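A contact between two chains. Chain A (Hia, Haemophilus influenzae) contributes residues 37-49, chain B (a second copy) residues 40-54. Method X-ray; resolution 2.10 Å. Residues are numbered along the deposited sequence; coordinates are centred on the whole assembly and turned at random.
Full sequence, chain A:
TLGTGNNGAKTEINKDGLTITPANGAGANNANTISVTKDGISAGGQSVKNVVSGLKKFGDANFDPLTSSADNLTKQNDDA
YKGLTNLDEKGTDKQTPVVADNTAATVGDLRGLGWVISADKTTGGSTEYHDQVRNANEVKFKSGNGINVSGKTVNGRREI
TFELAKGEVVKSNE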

# COMPACT_ATOMS: atom_id res chain seq x y z
N THR A 37 -13.21 -5.29 22.32
CA THR A 37 -12.77 -5.52 23.69
C THR A 37 -11.50 -4.74 24.00
O THR A 37 -10.95 -4.05 23.13
N LYS A 38 -11.04 -4.89 25.23
CA LYS A 38 -9.85 -4.21 25.71
C LYS A 38 -8.62 -4.69 24.94
O LYS A 38 -7.60 -4.01 24.88
N ASP A 39 -8.73 -5.87 24.34
CA ASP A 39 -7.64 -6.43 23.56
C ASP A 39 -7.75 -6.01 22.11
O ASP A 39 -6.96 -6.45 21.28
N GLY A 40 -8.74 -5.20 21.78
CA GLY A 40 -8.87 -4.79 20.39
C GLY A 40 -10.20 -5.10 19.74
O GLY A 40 -11.21 -5.29 20.42
N ILE A 41 -10.19 -5.14 18.41
CA ILE A 41 -11.41 -5.37 17.65
C ILE A 41 -11.30 -6.53 16.68
O ILE A 41 -10.30 -6.66 15.97
N SER A 42 -12.31 -7.40 16.67
CA SER A 42 -12.34 -8.54 15.75
C SER A 42 -13.54 -8.39 14.84
O SER A 42 -14.65 -8.12 15.32
N ALA A 43 -13.34 -8.57 13.55
CA ALA A 43 -14.45 -8.43 12.61
C ALA A 43 -15.05 -9.77 12.18
O ALA A 43 -15.77 -9.87 11.19
N GLY A 44 -14.73 -10.81 12.95
CA GLY A 44 -15.22 -12.15 12.68
C GLY A 44 -15.08 -12.65 11.26
O GLY A 44 -16.00 -13.27 10.74
N GLY A 45 -13.93 -12.40 10.63
CA GLY A 45 -13.72 -12.84 9.27
C GLY A 45 -14.46 -12.00 8.26
O GLY A 45 -14.49 -12.30 7.07
N GLN A 46 -15.09 -10.93 8.73
CA GLN A 46 -15.82 -10.04 7.85
C GLN A 46 -15.00 -8.77 7.59
O GLN A 46 -13.80 -8.74 7.88
N SER A 47 -15.66 -7.75 7.05
CA SER A 47 -15.00 -6.50 6.71
C SER A 47 -15.40 -5.32 7.57
O SER A 47 -16.36 -5.38 8.34
N VAL A 48 -14.65 -4.23 7.44
CA VAL A 48 -14.96 -3.00 8.12
C VAL A 48 -15.41 -2.16 6.92
O VAL A 48 -14.62 -1.85 6.03
N LYS A 49 -16.69 -1.84 6.89
CA LYS A 49 -17.23 -1.08 5.77
C LYS A 49 -17.55 0.35 6.12
O LYS A 49 -17.47 0.75 7.28
N GLY B 40 -17.28 7.68 15.43
CA GLY B 40 -16.59 6.60 14.77
C GLY B 40 -16.04 5.58 15.74
O GLY B 40 -16.59 5.39 16.83
N ILE B 41 -14.94 4.96 15.35
CA ILE B 41 -14.34 3.92 16.16
C ILE B 41 -12.92 4.21 16.58
O ILE B 41 -12.12 4.73 15.81
N SER B 42 -12.61 3.89 17.83
CA SER B 42 -11.25 4.04 18.33
C SER B 42 -10.82 2.66 18.83
O SER B 42 -11.57 2.01 19.56
N ALA B 43 -9.64 2.21 18.43
CA ALA B 43 -9.15 0.89 18.83
C ALA B 43 -8.27 0.96 20.07
O ALA B 43 -7.70 -0.04 20.49
N GLY B 44 -8.13 2.16 20.63
CA GLY B 44 -7.34 2.31 21.85
C GLY B 44 -5.91 1.81 21.78
O GLY B 44 -5.36 1.34 22.77
N GLY B 45 -5.31 1.93 20.60
CA GLY B 45 -3.94 1.49 20.42
C GLY B 45 -3.84 0.00 20.11
O GLY B 45 -2.75 -0.54 20.07
N GLN B 46 -4.97 -0.65 19.89
CA GLN B 46 -4.95 -2.08 19.61
C GLN B 46 -5.13 -2.29 18.11
O GLN B 46 -5.07 -1.34 17.34
N SER B 47 -5.36 -3.54 17.71
CA SER B 47 -5.56 -3.85 16.30
C SER B 47 -6.98 -4.25 15.97
O SER B 47 -7.78 -4.44 16.86
N VAL B 48 -7.28 -4.33 14.67
CA VAL B 48 -8.56 -4.83 14.19
C VAL B 48 -8.12 -6.13 13.50
O VAL B 48 -7.46 -6.08 12.45
N LYS B 49 -8.45 -7.26 14.09
CA LYS B 49 -8.06 -8.57 13.56
C LYS B 49 -9.23 -9.34 12.98
O LYS B 49 -10.36 -8.89 13.08
N ASN B 50 -8.95 -10.49 12.38
CA ASN B 50 -9.97 -11.32 11.74
C ASN B 50 -10.78 -10.45 10.83
O ASN B 50 -12.00 -10.40 10.91
N VAL B 51 -10.09 -9.74 9.94
CA VAL B 51 -10.76 -8.85 9.02
C VAL B 51 -10.25 -9.06 7.60
O VAL B 51 -9.08 -9.35 7.37
N VAL B 52 -11.15 -8.97 6.63
CA VAL B 52 -10.77 -9.12 5.22
C VAL B 52 -11.38 -7.95 4.50
O VAL B 52 -12.35 -7.38 4.97
N SER B 53 -10.80 -7.55 3.38
CA SER B 53 -11.36 -6.45 2.61
C SER B 53 -12.20 -7.04 1.49
O SER B 53 -13.14 -6.43 1.01
N GLY B 54 -11.84 -8.25 1.07
CA GLY B 54 -12.53 -8.91 -0.02
C GLY B 54 -11.71 -8.88 -1.30
O GLY B 54 -12.15 -9.37 -2.34

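Strand 40-43 of chain A lies parallel to the segment of chain B around B:Val48 and B:Lys49. Main-chain hydrogen bonds set the register: A:Ile41 N to B:Ser47 O (2.9 Å), B:Lys49 N to A:Ile41 O (2.7 Å) and A:Ala43 N to B:Lys49 O (3.0 Å). This pairing puts A:Ile41 and B:Val48 on one face of the sheet, and A:Ser42 and B:Lys49 on the other.

A:Ile41 is the most extensively covered residue of the contact. With chi1 m and chi2 t, the side chain of A:Ile41 carries CD1 off the face of the sheet to the side chains of B:Ile41 and B:Ala43. CD1 lies 3.6 Å from CG2 of B:Ile41 and 4.2 Å from CB of B:Ala43. Nearer the backbone, CB of A:Ile41 is 4.1 Å from CG2 of B:Val48. B:Ile41 has the same m, t rotamer and points toward chain A.

The valines continue the apolar layer. A:Val48 and B:Val48 are both t, and CG2 of A:Val48 meets CG1 of B:Val48 at 4.1 Å. The same A:Val48 CG2 is 4.1 Å from CG2 of B:Val51. B:Val51 takes the p rotamer, and its CB is 3.9 Å from CB of A:Ala43.

On the opposite face, A:Ser42 is t. Its OG accepts a nearly linear hydrogen bond from ND2 of B:Asn50 (2.8 Å, 177°). B:Asn50 has positive phi and chi1 m, and its CA-to-CB bond points toward chain A. Its main chain also contributes: B:Asn50 O accepts from A:Gly45 N at 2.8 Å, at the type I' turn of chain A. B:Lys49 is nearly fully extended (m, t, t, t), and its end leads away from the contact.

A:Gly40 leaves room for its neighbours. A CB there would lie 2.9 Å from B:Ser47 O, a clash, and 3.3 Å from B:Gln46 CB. B:Gln46 points toward this site, with chi1 and chi2 both m. Its CB is 3.4 Å from A:Gly40 CA, and its CG is 3.7 Å from A:Lys38 O.

At the other end, A:Ser47 is m, and its OG donates to B:Val52 O at 2.6 Å. B:Val52 is also m; its CG2 packs 3.5 Å from A:Gly45 O, while its N donates to A:Gln46 O at 2.9 Å.

Two waters bridge the chains. The oxygen of water 1 donates to A:Asp39 O at 2.9 Å and accepts from B:Ser47 N at 2.9 Å. The oxygen of water 2 accepts from A:Val48 N at 2.9 Å and donates to B:Val52 O at 2.9 Å.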

# COMPACT_ATOMS: atom_id res chain seq x y z
CB THR A 37 -12.46 -7.01 23.95
OG1 THR A 37 -11.24 -7.36 23.29
CG2 THR A 37 -13.59 -7.90 23.41
CB LYS A 38 -9.67 -4.49 27.21
CG LYS A 38 -9.30 -5.93 27.54
CD LYS A 38 -9.23 -6.15 29.04
CE LYS A 38 -8.25 -7.26 29.39
NZ LYS A 38 -8.51 -8.53 28.66
CB ASP A 39 -7.67 -7.96 23.61
CG ASP A 39 -7.49 -8.51 25.00
OD1 ASP A 39 -7.83 -9.69 25.20
OD2 ASP A 39 -7.00 -7.77 25.90
CB ILE A 41 -11.76 -4.09 16.87
CG1 ILE A 41 -12.00 -2.96 17.88
CG2 ILE A 41 -12.95 -4.32 15.95
CD1 ILE A 41 -12.13 -1.59 17.25
CB SER A 42 -12.45 -9.85 16.50
OG SER A 42 -12.73 -10.89 15.58
CB ALA A 43 -13.99 -7.63 11.40
CB GLN A 46 -17.15 -9.68 8.47
CG GLN A 46 -17.94 -10.88 8.96
CD GLN A 46 -19.31 -10.95 8.35
OE1 GLN A 46 -20.26 -11.40 8.99
NE2 GLN A 46 -19.43 -10.52 7.10
CB SER A 47 -15.33 -6.12 5.26
OG SER A 47 -14.91 -7.12 4.36
CB VAL A 48 -13.71 -2.39 8.80
CG1 VAL A 48 -13.98 -0.94 9.19
CG2 VAL A 48 -13.36 -3.20 10.03
CB LYS A 49 -18.49 -1.77 5.21
CG LYS A 49 -18.19 -3.10 4.53
CD LYS A 49 -19.49 -3.81 4.10
CE LYS A 49 -19.19 -5.16 3.47
NZ LYS A 49 -18.17 -5.03 2.38
CB ILE B 41 -14.38 2.59 15.39
CG1 ILE B 41 -15.85 2.22 15.09
CG2 ILE B 41 -13.68 1.49 16.17
CD1 ILE B 41 -16.01 1.07 14.11
CB SER B 42 -11.19 5.05 19.48
OG SER B 42 -9.89 5.05 20.06
CB ALA B 43 -8.38 0.22 17.65
CB GLN B 46 -6.09 -2.77 20.38
CG GLN B 46 -6.03 -2.55 21.87
CD GLN B 46 -4.74 -3.10 22.46
OE1 GLN B 46 -4.50 -4.30 22.46
NE2 GLN B 46 -3.89 -2.21 22.95
CB SER B 47 -4.65 -5.00 15.88
OG SER B 47 -3.30 -4.61 16.00
CB VAL B 48 -9.23 -3.92 13.14
CG1 VAL B 48 -10.44 -4.61 12.58
CG2 VAL B 48 -9.60 -2.59 13.77
CB LYS B 49 -7.38 -9.38 14.66
CG LYS B 49 -6.02 -8.81 15.07
CD LYS B 49 -5.48 -9.54 16.29
CE LYS B 49 -4.06 -9.10 16.64
NZ LYS B 49 -3.65 -9.77 17.91
CB ASN B 50 -10.91 -11.94 12.78
CG ASN B 50 -10.16 -12.70 13.81
OD1 ASN B 50 -9.21 -13.42 13.49
ND2 ASN B 50 -10.56 -12.55 15.08
CB VAL B 51 -10.56 -7.37 9.49
CG1 VAL B 51 -9.06 -7.03 9.55
CG2 VAL B 51 -11.30 -6.40 8.56
CB VAL B 52 -11.34 -10.44 4.54
CG1 VAL B 52 -10.81 -11.68 5.25
CG2 VAL B 52 -12.85 -10.41 4.57
CB SER B 53 -10.25 -5.64 1.97
OG SER B 53 -9.46 -6.50 1.17
O HOH W 1 -5.04 -6.05 19.19
O HOH W 2 -12.40 -4.55 5.66